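Local structure of malate Synthase (Haloferax volcanii, 3OYZ) at residues Arg5-Val11 with Glu181-Leu185; Val86-Asp90 with Glu123-Asp129; His115-Phe119 with Gly149-Met153; Asp134-Thr138 with Asn178-Arg182. The protein catalyses the magnesium-dependent Claisen condensation of acetyl-CoA with glyoxylate and the hydrolysis of the malyl-CoA formed, giving malate in the glyoxylate cycle. All blocks are in the same frame, centred on the assembly; numbering follows the deposited sequence.

Interaction 1. Residues Arg5-Val11 with Glu181-Leu185. With K (potassium ion), chain E.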
loop_
_atom_site.group_PDB
_atom_site.type_symbol
_atom_site.label_atom_id
_atom_site.label_comp_id
_atom_site.label_asym_id
_atom_site.label_seq_id
_atom_site.Cartn_x
_atom_site.Cartn_y
_atom_site.Cartn_z
ATOM N N ARG A 5 -2.167 -13.879 21.686
ATOM C CA ARG A 5 -1.377 -14.566 22.775
ATOM C C ARG A 5 -1.334 -13.892 24.154
ATOM O O ARG A 5 -0.784 -14.452 25.123
ATOM C CB ARG A 5 0.083 -14.785 22.335
ATOM C CG ARG A 5 0.275 -15.917 21.313
ATOM C CD ARG A 5 1.730 -15.960 20.816
ATOM N NE ARG A 5 2.197 -14.608 20.478
ATOM C CZ ARG A 5 1.960 -13.946 19.346
ATOM N NH1 ARG A 5 1.283 -14.484 18.306
ATOM N NH2 ARG A 5 2.440 -12.714 19.276
ATOM N N HIS A 6 -1.835 -12.660 24.211
ATOM C CA HIS A 6 -1.758 -11.852 25.419
ATOM C C HIS A 6 -3.165 -11.580 26.021
ATOM O O HIS A 6 -4.192 -11.774 25.345
ATOM C CB HIS A 6 -0.844 -10.639 25.140
ATOM C CG HIS A 6 0.598 -11.019 24.902
ATOM N ND1 HIS A 6 1.107 -11.305 23.650
ATOM C CD2 HIS A 6 1.630 -11.198 25.765
ATOM C CE1 HIS A 6 2.381 -11.663 23.767
ATOM N NE2 HIS A 6 2.739 -11.583 25.040
ATOM N N ASP A 7 -3.251 -11.217 27.302
ATOM C CA ASP A 7 -4.547 -10.883 27.928
ATOM C C ASP A 7 -5.375 -9.838 27.165
ATOM O O ASP A 7 -6.622 -9.958 27.189
ATOM C CB ASP A 7 -4.437 -10.359 29.376
ATOM C CG ASP A 7 -3.820 -11.358 30.357
ATOM O OD1 ASP A 7 -3.696 -12.586 30.069
ATOM O OD2 ASP A 7 -3.448 -10.841 31.443
ATOM N N ARG A 8 -4.743 -8.788 26.613
ATOM C CA ARG A 8 -5.599 -7.740 26.027
ATOM C C ARG A 8 -5.718 -8.098 24.563
ATOM O O ARG A 8 -4.778 -7.932 23.787
ATOM C CB ARG A 8 -5.134 -6.293 26.191
ATOM C CG ARG A 8 -5.488 -5.496 27.484
ATOM C CD ARG A 8 -6.883 -5.698 28.088
ATOM N NE ARG A 8 -8.007 -5.159 27.308
ATOM C CZ ARG A 8 -8.391 -3.889 27.276
ATOM N NH1 ARG A 8 -7.756 -2.973 28.003
ATOM N NH2 ARG A 8 -9.420 -3.542 26.518
ATOM N N GLU A 9 -6.916 -8.513 24.199
ATOM C CA GLU A 9 -7.245 -8.708 22.818
ATOM C C GLU A 9 -7.335 -7.421 21.987
ATOM O O GLU A 9 -6.995 -7.421 20.802
ATOM C CB GLU A 9 -8.543 -9.502 22.808
ATOM C CG GLU A 9 -8.860 -10.082 21.477
ATOM C CD GLU A 9 -10.098 -10.944 21.613
ATOM O OE1 GLU A 9 -10.257 -11.516 22.716
ATOM O OE2 GLU A 9 -10.902 -11.032 20.659
ATOM N N PHE A 10 -7.758 -6.321 22.608
ATOM C CA PHE A 10 -7.872 -5.001 21.966
ATOM C C PHE A 10 -7.202 -3.980 22.865
ATOM O O PHE A 10 -7.346 -4.102 24.103
ATOM C CB PHE A 10 -9.333 -4.572 21.827
ATOM C CG PHE A 10 -10.132 -5.413 20.869
ATOM C CD1 PHE A 10 -10.344 -4.986 19.567
ATOM C CD2 PHE A 10 -10.745 -6.579 21.291
ATOM C CE1 PHE A 10 -11.141 -5.725 18.682
ATOM C CE2 PHE A 10 -11.478 -7.376 20.391
ATOM C CZ PHE A 10 -11.672 -6.940 19.079
ATOM N N VAL A 11 -6.561 -2.969 22.274
ATOM C CA VAL A 11 -5.869 -1.885 22.969
ATOM C C VAL A 11 -6.329 -0.606 22.285
ATOM O O VAL A 11 -6.089 -0.397 21.093
ATOM C CB VAL A 11 -4.326 -1.972 23.005
ATOM C CG1 VAL A 11 -3.677 -0.689 23.470
ATOM C CG2 VAL A 11 -3.839 -3.099 23.894
ATOM N N GLU A 181 7.440 -15.264 20.361
ATOM C CA GLU A 181 6.012 -15.362 20.712
ATOM C C GLU A 181 5.643 -14.350 21.804
ATOM O O GLU A 181 4.471 -14.041 21.942
ATOM C CB GLU A 181 5.726 -16.720 21.401
ATOM C CG GLU A 181 5.837 -17.834 20.463
ATOM C CD GLU A 181 7.218 -18.512 20.466
ATOM O OE1 GLU A 181 8.305 -17.946 20.825
ATOM O OE2 GLU A 181 7.152 -19.685 20.013
ATOM N N ARG A 182 6.602 -13.745 22.499
ATOM C CA ARG A 182 6.285 -12.639 23.472
ATOM C C ARG A 182 5.799 -11.317 22.847
ATOM O O ARG A 182 5.342 -10.389 23.552
ATOM C CB ARG A 182 7.566 -12.356 24.315
ATOM C CG ARG A 182 8.721 -11.622 23.518
ATOM C CD ARG A 182 10.045 -11.230 24.196
ATOM N NE ARG A 182 10.802 -12.367 24.726
ATOM C CZ ARG A 182 10.774 -12.831 25.973
ATOM N NH1 ARG A 182 9.918 -12.332 26.847
ATOM N NH2 ARG A 182 11.566 -13.819 26.348
ATOM N N LEU A 183 5.887 -11.205 21.509
ATOM C CA LEU A 183 5.430 -10.020 20.827
ATOM C C LEU A 183 3.957 -9.725 21.098
ATOM O O LEU A 183 3.129 -10.630 21.029
ATOM C CB LEU A 183 5.549 -10.089 19.283
ATOM C CG LEU A 183 7.032 -9.895 18.871
ATOM C CD1 LEU A 183 7.240 -10.331 17.348
ATOM C CD2 LEU A 183 7.342 -8.344 18.911
ATOM N N PHE A 184 3.697 -8.442 21.355
ATOM C CA PHE A 184 2.363 -7.975 21.788
ATOM C C PHE A 184 1.917 -6.877 20.830
ATOM O O PHE A 184 1.088 -7.150 19.979
ATOM C CB PHE A 184 2.398 -7.512 23.262
ATOM C CG PHE A 184 1.071 -6.955 23.756
ATOM C CD1 PHE A 184 -0.131 -7.444 23.256
ATOM C CD2 PHE A 184 1.039 -5.910 24.694
ATOM C CE1 PHE A 184 -1.397 -6.910 23.624
ATOM C CE2 PHE A 184 -0.219 -5.360 25.093
ATOM C CZ PHE A 184 -1.408 -5.853 24.567
ATOM N N LEU A 185 2.434 -5.663 20.930
ATOM C CA LEU A 185 1.879 -4.630 20.063
ATOM C C LEU A 185 2.916 -4.297 18.965
ATOM O O LEU A 185 4.161 -4.279 19.196
ATOM C CB LEU A 185 1.652 -3.284 20.805
ATOM C CG LEU A 185 0.819 -3.440 22.097
ATOM C CD1 LEU A 185 0.826 -2.113 22.844
ATOM C CD2 LEU A 185 -0.602 -3.678 21.617
HETATM K K K E . 9.968 -18.855 18.881
HETATM O O HOH W 1 9.410 -21.217 20.091
#
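The irregular chain of Arg-5-Val-11 comes nearest to strand 183-188 where His-6 faces Phe-184, their CA atoms 6.7 Å apart, and no backbone-to-backbone bond joins the two. Instead Arg-5 reaches across. Its chain bends at chi3 (-46°), which turns the guanidinium edge toward two carbonyls: NE donates to Glu-181 O at 2.8 Å, on a lone pair in the carbonyl plane, and NH2 to Leu-183 O at 2.8 Å. Arginine suits the place because its N-H groups fan out in one plane; NH1 goes on to Ala-223 O. Phe-184 CB sits over one face of the His-6 ring, 4.1 Å from its centroid, in a CH-pi contact, while the two rings meet obliquely, planes 42° apart. Farther along, Val-11 CG2 packs on Phe-184 CZ at 3.7 Å. An alanine in place of His-6 would probably uncover Phe-184 CB and leave a gap between the terminal loop and the strand. Glu-181 turns its carboxylate away to a potassium ion, with OE1 2.7 Å from the metal. The chemistry thus divides: the Arg-5 guanidinium gathers two backbone oxygens where the strand begins, and apolar groups seal the following residues, tying the N-terminal segment to the barrel.

Interaction 2. Residues Val86-Asp90 with Glu123-Asp129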
loop_
_atom_site.group_PDB
_atom_site.type_symbol
_atom_site.label_atom_id
_atom_site.label_comp_id
_atom_site.label_asym_id
_atom_site.label_seq_id
_atom_site.Cartn_x
_atom_site.Cartn_y
_atom_site.Cartn_z
ATOM N N VAL A 86 15.378 2.569 25.804
ATOM C CA VAL A 86 16.057 3.039 24.587
ATOM C C VAL A 86 16.503 1.832 23.736
ATOM O O VAL A 86 16.649 0.743 24.288
ATOM C CB VAL A 86 17.270 3.959 24.844
ATOM C CG1 VAL A 86 16.791 5.261 25.510
ATOM C CG2 VAL A 86 18.308 3.271 25.742
ATOM N N TRP A 87 16.607 2.023 22.431
ATOM C CA TRP A 87 17.107 0.970 21.508
ATOM C C TRP A 87 17.437 1.608 20.176
ATOM O O TRP A 87 16.892 2.639 19.768
ATOM C CB TRP A 87 16.042 -0.130 21.312
ATOM C CG TRP A 87 16.451 -1.316 20.458
ATOM C CD1 TRP A 87 16.321 -1.447 19.075
ATOM C CD2 TRP A 87 17.055 -2.531 20.935
ATOM N NE1 TRP A 87 16.809 -2.692 18.699
ATOM C CE2 TRP A 87 17.226 -3.377 19.809
ATOM C CE3 TRP A 87 17.417 -2.993 22.209
ATOM C CZ2 TRP A 87 17.778 -4.652 19.913
ATOM C CZ3 TRP A 87 17.968 -4.273 22.337
ATOM C CH2 TRP A 87 18.248 -5.023 21.160
ATOM N N HIS A 88 18.368 1.026 19.428
ATOM C CA HIS A 88 18.380 1.478 18.050
ATOM C C HIS A 88 19.093 0.373 17.258
ATOM O O HIS A 88 20.161 -0.108 17.631
ATOM C CB HIS A 88 19.142 2.810 17.845
ATOM C CG HIS A 88 18.817 3.508 16.566
ATOM N ND1 HIS A 88 19.241 3.032 15.335
ATOM C CD2 HIS A 88 18.166 4.682 16.326
ATOM C CE1 HIS A 88 18.845 3.875 14.392
ATOM N NE2 HIS A 88 18.222 4.889 14.965
ATOM N N ARG A 89 18.511 0.040 16.117
ATOM C CA ARG A 89 19.075 -0.941 15.189
ATOM C C ARG A 89 20.529 -0.644 14.756
ATOM O O ARG A 89 21.241 -1.607 14.404
ATOM C CB ARG A 89 18.168 -1.026 13.918
ATOM C CG ARG A 89 18.112 0.231 13.004
ATOM C CD ARG A 89 16.908 0.248 12.013
ATOM N NE ARG A 89 16.744 1.564 11.412
ATOM C CZ ARG A 89 16.102 2.553 12.030
ATOM N NH1 ARG A 89 15.494 2.353 13.218
ATOM N NH2 ARG A 89 16.009 3.716 11.436
ATOM N N ASP A 90 20.931 0.629 14.674
ATOM C CA ASP A 90 22.262 0.988 14.223
ATOM C C ASP A 90 23.204 1.416 15.377
ATOM O O ASP A 90 24.335 1.792 15.104
ATOM C CB ASP A 90 22.218 2.150 13.222
ATOM C CG ASP A 90 21.371 1.829 11.975
ATOM O OD1 ASP A 90 21.485 0.710 11.455
ATOM O OD2 ASP A 90 20.646 2.699 11.472
ATOM N N GLU A 123 12.771 1.881 17.461
ATOM C CA GLU A 123 13.798 1.945 16.418
ATOM C C GLU A 123 14.298 0.553 15.910
ATOM O O GLU A 123 15.471 0.470 15.544
ATOM C CB GLU A 123 14.983 2.810 16.911
ATOM C CG GLU A 123 14.658 4.278 17.149
ATOM C CD GLU A 123 14.558 5.037 15.854
ATOM O OE1 GLU A 123 14.405 6.251 15.937
ATOM O OE2 GLU A 123 14.532 4.476 14.731
ATOM N N VAL A 124 13.479 -0.495 15.975
ATOM C CA VAL A 124 13.901 -1.836 15.568
ATOM C C VAL A 124 14.147 -1.766 14.018
ATOM O O VAL A 124 13.680 -0.832 13.341
ATOM C CB VAL A 124 12.888 -2.899 16.018
ATOM C CG1 VAL A 124 12.802 -3.023 17.608
ATOM C CG2 VAL A 124 11.508 -2.653 15.387
ATOM N N GLY A 125 14.927 -2.694 13.488
ATOM C CA GLY A 125 15.245 -2.734 12.050
ATOM C C GLY A 125 14.641 -4.001 11.469
ATOM O O GLY A 125 13.451 -4.245 11.713
ATOM N N GLY A 126 15.448 -4.809 10.761
ATOM C CA GLY A 126 14.964 -6.101 10.212
ATOM C C GLY A 126 14.773 -7.143 11.287
ATOM O O GLY A 126 15.119 -6.913 12.477
ATOM N N ILE A 127 14.236 -8.301 10.902
ATOM C CA ILE A 127 13.879 -9.280 11.924
ATOM C C ILE A 127 15.086 -9.743 12.753
ATOM O O ILE A 127 14.946 -10.069 13.940
ATOM C CB ILE A 127 13.120 -10.448 11.233
ATOM C CG1 ILE A 127 12.441 -11.296 12.331
ATOM C CG2 ILE A 127 14.127 -11.321 10.387
ATOM C CD1 ILE A 127 11.172 -10.492 12.816
ATOM N N ASP A 128 16.315 -9.682 12.220
ATOM C CA ASP A 128 17.425 -10.154 13.042
ATOM C C ASP A 128 17.717 -9.135 14.187
ATOM O O ASP A 128 18.119 -9.575 15.255
ATOM C CB ASP A 128 18.704 -10.391 12.202
ATOM C CG ASP A 128 18.605 -11.747 11.474
ATOM O OD1 ASP A 128 17.616 -12.523 11.656
ATOM O OD2 ASP A 128 19.526 -12.115 10.763
ATOM N N ASP A 129 17.421 -7.860 13.983
ATOM C CA ASP A 129 17.512 -6.856 15.102
ATOM C C ASP A 129 16.388 -7.126 16.126
ATOM O O ASP A 129 16.594 -6.988 17.349
ATOM C CB ASP A 129 17.278 -5.433 14.583
ATOM C CG ASP A 129 17.432 -4.347 15.698
ATOM O OD1 ASP A 129 18.505 -4.331 16.375
ATOM O OD2 ASP A 129 16.426 -3.631 15.953
HETATM O O HOH W 2 20.763 -4.299 14.942
HETATM O O HOH W 3 13.895 5.549 12.318
#
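With chi1 at -176°, Trp-87 carries its indole anti to the backbone N and across to Asp-129, which is itself anti (chi1 -177°), and the two side chains run past each other in opposite directions. NE1 of Trp-87 then donates to Asp-129 OD2 at 2.9 Å, nearly in the indole plane and on the syn side of the carboxylate. Asp-129 OD2 also accepts from Gly-125 N at 3.0 Å, from the other face of the carboxylate, and two donors thus help to fix the rotation of the carboxylate. A water spans Asp-129 OD1 and Arg-89 O. Arg-89 starts from the crowded position between its backbone N and carbonyl carbon, then runs extended past Gly-125, where Arg-89 CD lies 3.4 Å from Gly-125 CA; a side chain at that glycine would collide with the arginine. At its end NH1 forms a salt bridge with Glu-123 OE2 at 2.8 Å, close to the guanidinium plane and on the anti side of the carboxylate, and a second water links Arg-89 NH2 to OE2. Backbone joins in through Arg-89 N to Glu-123 O, 3.1 Å. His-88 lies with one face over Glu-123 CB, the centroid 4.1 Å away, and its ND1 accepts from Asp-90 N. Glu-123 N is hydrogen-bonded to OE1 of the magnesium ligand Glu-158, and the Glu-123 side chain lies about 3 Å, nearest atoms, from that of Asp-192, another magnesium ligand. The two loops follow strands 80-81 and 118-121, and their place beside the metal is that of the loops at the C-terminal ends of the strands, where TIM barrels carry their active sites.

Interaction 3. Residues His115-Phe119 with Gly149-Met153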
loop_
_atom_site.group_PDB
_atom_site.type_symbol
_atom_site.label_atom_id
_atom_site.label_comp_id
_atom_site.label_asym_id
_atom_site.label_seq_id
_atom_site.Cartn_x
_atom_site.Cartn_y
_atom_site.Cartn_z
ATOM N N HIS A 115 4.322 -5.576 38.700
ATOM C CA HIS A 115 3.261 -4.780 38.075
ATOM C C HIS A 115 3.561 -4.349 36.603
ATOM O O HIS A 115 2.884 -3.465 36.047
ATOM C CB HIS A 115 2.948 -3.519 38.920
ATOM C CG HIS A 115 2.871 -3.813 40.391
ATOM N ND1 HIS A 115 1.965 -4.696 40.929
ATOM C CD2 HIS A 115 3.658 -3.413 41.421
ATOM C CE1 HIS A 115 2.194 -4.843 42.222
ATOM N NE2 HIS A 115 3.208 -4.062 42.547
ATOM N N ILE A 116 4.599 -4.936 36.011
ATOM C CA ILE A 116 5.036 -4.626 34.619
ATOM C C ILE A 116 4.634 -5.785 33.700
ATOM O O ILE A 116 4.929 -6.921 33.971
ATOM C CB ILE A 116 6.538 -4.368 34.538
ATOM C CG1 ILE A 116 6.742 -3.019 35.229
ATOM C CG2 ILE A 116 7.053 -4.199 33.081
ATOM C CD1 ILE A 116 8.151 -2.525 35.281
ATOM N N HIS A 117 3.884 -5.514 32.648
ATOM C CA HIS A 117 3.509 -6.604 31.779
ATOM C C HIS A 117 4.534 -6.794 30.627
ATOM O O HIS A 117 4.434 -7.823 29.949
ATOM C CB HIS A 117 2.169 -6.298 31.122
ATOM C CG HIS A 117 0.982 -6.845 31.864
ATOM N ND1 HIS A 117 0.535 -6.302 33.056
ATOM C CD2 HIS A 117 0.103 -7.818 31.539
ATOM C CE1 HIS A 117 -0.539 -6.957 33.462
ATOM N NE2 HIS A 117 -0.826 -7.878 32.553
ATOM N N GLY A 118 5.353 -5.788 30.324
ATOM C CA GLY A 118 6.368 -5.941 29.243
ATOM C C GLY A 118 7.029 -4.619 28.954
ATOM O O GLY A 118 6.976 -3.672 29.778
ATOM N N PHE A 119 7.786 -4.537 27.852
ATOM C CA PHE A 119 8.540 -3.337 27.565
ATOM C C PHE A 119 8.319 -3.038 26.071
ATOM O O PHE A 119 7.974 -3.950 25.292
ATOM C CB PHE A 119 10.033 -3.517 27.850
ATOM C CG PHE A 119 10.403 -3.562 29.339
ATOM C CD1 PHE A 119 10.642 -2.383 30.005
ATOM C CD2 PHE A 119 10.452 -4.766 30.043
ATOM C CE1 PHE A 119 10.898 -2.388 31.382
ATOM C CE2 PHE A 119 10.788 -4.799 31.386
ATOM C CZ PHE A 119 10.953 -3.568 32.058
ATOM N N GLY A 149 9.256 -15.827 28.829
ATOM C CA GLY A 149 8.163 -15.361 27.942
ATOM C C GLY A 149 7.155 -14.472 28.661
ATOM O O GLY A 149 6.197 -13.977 28.083
ATOM N N SER A 150 7.361 -14.227 29.954
ATOM C CA SER A 150 6.340 -13.498 30.712
ATOM C C SER A 150 6.392 -11.986 30.477
ATOM O O SER A 150 5.368 -11.284 30.620
ATOM C CB SER A 150 6.480 -13.838 32.207
ATOM O OG SER A 150 7.689 -13.297 32.730
ATOM N N LEU A 151 7.546 -11.433 30.118
ATOM C CA LEU A 151 7.528 -10.030 29.702
ATOM C C LEU A 151 7.183 -9.891 28.191
ATOM O O LEU A 151 7.957 -10.392 27.343
ATOM C CB LEU A 151 8.926 -9.460 29.887
ATOM C CG LEU A 151 9.247 -9.351 31.396
ATOM C CD1 LEU A 151 10.651 -8.876 31.371
ATOM C CD2 LEU A 151 8.354 -8.256 32.018
ATOM N N ALA A 152 6.054 -9.245 27.899
ATOM C CA ALA A 152 5.592 -8.950 26.538
ATOM C C ALA A 152 6.600 -8.013 25.885
ATOM O O ALA A 152 7.202 -7.180 26.555
ATOM C CB ALA A 152 4.138 -8.342 26.574
ATOM N N MET A 153 6.900 -8.193 24.596
ATOM C CA MET A 153 7.667 -7.183 23.874
ATOM C C MET A 153 6.746 -6.488 22.880
ATOM O O MET A 153 6.051 -7.150 22.104
ATOM C CB MET A 153 8.795 -7.885 23.073
ATOM C CG MET A 153 9.737 -6.924 22.229
ATOM S SD MET A 153 10.985 -8.095 21.487
ATOM C CE MET A 153 11.312 -7.297 19.921
HETATM O O HOH W 4 5.158 -9.716 33.127
HETATM O O HOH W 5 2.711 -9.969 29.592
#
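Gly-118 and Ala-152 pair as neighbours in the parallel sheet of the TIM barrel, within the beta-alpha-beta unit of strand 118-121, helix 127-143 and strand 152-157, whose two strands the pairing joins. Two backbone bonds set the register: Ala-152 N donates to His-117 O at 3.0 Å, and Ala-152 O accepts from Phe-119 N at 3.0 Å. The N-H and C=O of Ala-152 thus both bond to the neighbouring chain, at residues either side of Gly-118, as in parallel pairing. The chains close to 4.1 Å between the CA atoms of Gly-118 and Ala-152, and a CB on the glycine would run into Ala-152 O, which explains the residue. The small methyl of Ala-152 suits the same tight spot, with CB lying 3.4 Å from His-117 O.

Beside this pairing, Leu-151 holds its CG anti to the carbonyl carbon (chi1 -69°) and points the same way as Phe-119, alongside it; its two branches part, CD1 going to the ring edge and CD2 toward Gly-118 CA. Phe-137 of helix 127-143 covers both side chains, and Met-102 and Ile-105 of helix 92-105 pack on Phe-119, giving the aromatic ring an apolar bed. Outside the contact, Glu-141 of helix 127-143 accepts a hydrogen bond from Leu-151 N, just before the strand. Where the strands diverge before the pairing begins, waters fill in: one is 2.9 Å from Ile-116 O and 3.0 Å from Ser-150 O. Phe-119 CE2 meets Leu-151 CD1 at 4.1 Å.

Interaction 4. Residues Asp134-Thr138 with Asn178-Arg182. With K (potassium ion), chain E; K (potassium ion), chain G.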
loop_
_atom_site.group_PDB
_atom_site.type_symbol
_atom_site.label_atom_id
_atom_site.label_comp_id
_atom_site.label_asym_id
_atom_site.label_seq_id
_atom_site.Cartn_x
_atom_site.Cartn_y
_atom_site.Cartn_z
ATOM N N ASP A 134 14.674 -9.559 21.614
ATOM C CA ASP A 134 14.178 -10.786 22.196
ATOM C C ASP A 134 15.159 -11.541 23.081
ATOM O O ASP A 134 14.806 -12.066 24.179
ATOM C CB ASP A 134 13.625 -11.756 21.134
ATOM C CG ASP A 134 13.266 -13.089 21.723
ATOM O OD1 ASP A 134 12.260 -13.147 22.458
ATOM O OD2 ASP A 134 13.914 -14.130 21.471
ATOM N N GLU A 135 16.393 -11.621 22.619
ATOM C CA GLU A 135 17.386 -12.317 23.430
ATOM C C GLU A 135 17.635 -11.558 24.778
ATOM O O GLU A 135 17.768 -12.220 25.775
ATOM C CB GLU A 135 18.670 -12.458 22.656
ATOM C CG GLU A 135 19.814 -13.046 23.477
ATOM C CD GLU A 135 19.538 -14.444 24.029
ATOM O OE1 GLU A 135 18.592 -15.176 23.688
ATOM O OE2 GLU A 135 20.413 -14.868 24.799
ATOM N N PHE A 136 17.714 -10.245 24.764
ATOM C CA PHE A 136 17.781 -9.480 26.024
ATOM C C PHE A 136 16.594 -9.698 26.944
ATOM O O PHE A 136 16.778 -9.831 28.157
ATOM C CB PHE A 136 18.000 -8.008 25.731
ATOM C CG PHE A 136 19.362 -7.727 25.201
ATOM C CD1 PHE A 136 20.481 -8.226 25.867
ATOM C CD2 PHE A 136 19.553 -6.887 24.110
ATOM C CE1 PHE A 136 21.775 -7.880 25.432
ATOM C CE2 PHE A 136 20.852 -6.553 23.652
ATOM C CZ PHE A 136 21.948 -7.072 24.313
ATOM N N PHE A 137 15.377 -9.798 26.413
ATOM C CA PHE A 137 14.225 -10.100 27.247
ATOM C C PHE A 137 14.438 -11.461 27.909
ATOM O O PHE A 137 14.155 -11.647 29.134
ATOM C CB PHE A 137 12.891 -10.187 26.449
ATOM C CG PHE A 137 12.227 -8.900 26.164
ATOM C CD1 PHE A 137 11.076 -8.528 26.877
ATOM C CD2 PHE A 137 12.753 -8.029 25.211
ATOM C CE1 PHE A 137 10.490 -7.317 26.601
ATOM C CE2 PHE A 137 12.189 -6.828 24.924
ATOM C CZ PHE A 137 11.012 -6.462 25.616
ATOM N N THR A 138 14.852 -12.462 27.120
ATOM C CA THR A 138 15.079 -13.792 27.663
ATOM C C THR A 138 16.162 -13.750 28.784
ATOM O O THR A 138 16.024 -14.411 29.824
ATOM C CB THR A 138 15.490 -14.751 26.511
ATOM O OG1 THR A 138 14.376 -14.800 25.606
ATOM C CG2 THR A 138 15.678 -16.161 27.081
ATOM N N ASN A 178 14.368 -18.506 19.113
ATOM C CA ASN A 178 13.929 -17.260 19.716
ATOM C C ASN A 178 12.695 -17.447 20.608
ATOM O O ASN A 178 12.067 -18.507 20.559
ATOM C CB ASN A 178 13.729 -16.123 18.719
ATOM C CG ASN A 178 12.567 -16.375 17.737
ATOM O OD1 ASN A 178 11.432 -16.538 18.163
ATOM N ND2 ASN A 178 12.908 -16.614 16.449
ATOM N N ASN A 179 12.325 -16.408 21.350
ATOM C CA ASN A 179 11.126 -16.359 22.198
ATOM C C ASN A 179 10.147 -15.267 21.686
ATOM O O ASN A 179 9.415 -14.639 22.467
ATOM C CB ASN A 179 11.557 -16.220 23.689
ATOM C CG ASN A 179 12.041 -17.552 24.285
ATOM O OD1 ASN A 179 11.495 -18.598 23.999
ATOM N ND2 ASN A 179 13.094 -17.531 25.107
ATOM N N LEU A 180 10.153 -14.967 20.371
ATOM C CA LEU A 180 9.389 -13.855 19.804
ATOM C C LEU A 180 7.915 -14.121 19.863
ATOM O O LEU A 180 7.176 -13.225 19.545
ATOM C CB LEU A 180 9.805 -13.527 18.327
ATOM C CG LEU A 180 11.122 -12.722 18.280
ATOM C CD1 LEU A 180 11.557 -12.861 16.777
ATOM C CD2 LEU A 180 10.876 -11.243 18.628
ATOM N N GLU A 181 7.440 -15.264 20.361
ATOM C CA GLU A 181 6.012 -15.362 20.712
ATOM C C GLU A 181 5.643 -14.350 21.804
ATOM O O GLU A 181 4.471 -14.041 21.942
ATOM C CB GLU A 181 5.726 -16.720 21.401
ATOM C CG GLU A 181 5.837 -17.834 20.463
ATOM C CD GLU A 181 7.218 -18.512 20.466
ATOM O OE1 GLU A 181 8.305 -17.946 20.825
ATOM O OE2 GLU A 181 7.152 -19.685 20.013
ATOM N N ARG A 182 6.602 -13.745 22.499
ATOM C CA ARG A 182 6.285 -12.639 23.472
ATOM C C ARG A 182 5.799 -11.317 22.847
ATOM O O ARG A 182 5.342 -10.389 23.552
ATOM C CB ARG A 182 7.566 -12.356 24.315
ATOM C CG ARG A 182 8.721 -11.622 23.518
ATOM C CD ARG A 182 10.045 -11.230 24.196
ATOM N NE ARG A 182 10.802 -12.367 24.726
ATOM C CZ ARG A 182 10.774 -12.831 25.973
ATOM N NH1 ARG A 182 9.918 -12.332 26.847
ATOM N NH2 ARG A 182 11.566 -13.819 26.348
HETATM K K K E . 9.968 -18.855 18.881
HETATM K K K G . 12.535 -20.522 22.352
HETATM O O HOH W 1 9.410 -21.217 20.091
HETATM O O HOH W 6 15.105 -18.429 22.800
#
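Helix 127-143 is fastened here to the potassium-binding turn that leads into strand 183-188, a turn opened by an Asx turn in which Asn-178 OD1 accepts from Leu-180 N. Asp-134 meets it with both carboxylate oxygens: OD2 accepts from Asn-179 N at 2.8 Å, on the syn side but 30° out of the carboxylate plane, and OD1 forms a salt bridge with Arg-182 NE at 2.8 Å, almost along its C-O axis and in the guanidinium plane. One turn of helix later, Thr-138 OG1 accepts two N-H groups, a nearly straight bond from Asn-179 ND2 at 3.1 Å and a more bent one from Arg-182 NH2. Arg-182 is bent at chi3 (61°), and this lays one guanidinium face against Phe-137 CB, which lies 3.4 Å from Arg-182 CZ. A leucine in place of Arg-182 would probably leave the buried Asp-134 carboxylate without its countercharge and Thr-138 with one donor fewer. Asparagine suits the loop because its amide serves both ends: Asn-179 OD1 binds one potassium ion at 2.7 Å while ND2 holds the helix. Asn-178 O binds both ions, 2.7 Å from each, and its OD1 binds the ion shared with Glu-181. Beyond the contact, Arg-182 NH1 forms a salt bridge with Glu-141 of helix 127-143 and a hydrogen bond to Leu-151 O just before strand 152-157, and Phe-137 packs on Met-153 and on Phe-119 of strand 118-121, between helix and sheet.

Interactions 1, 3 and 4 gather on one side of the chain's centre, with centres 10 to 14 Å apart, and interaction 2 lies 14 Å from interaction 4 and about 20 Å from the other two. Interactions 1 and 3 reach neighbouring strands of the barrel, 183-188 and 152-157, while 2 and 4 both use helix 127-143 and touch where Trp-87 meets Phe-136. Arg-182 and Glu-181 belong to both 1 and 4. Along the chain, interactions 2 and 3 are nested within the loop closed by interaction 1, and 3 crosses both 2 and 4. One beta-alpha-beta unit is thereby joined to the N-terminal segment, the potassium-bound turn and the active-site loops.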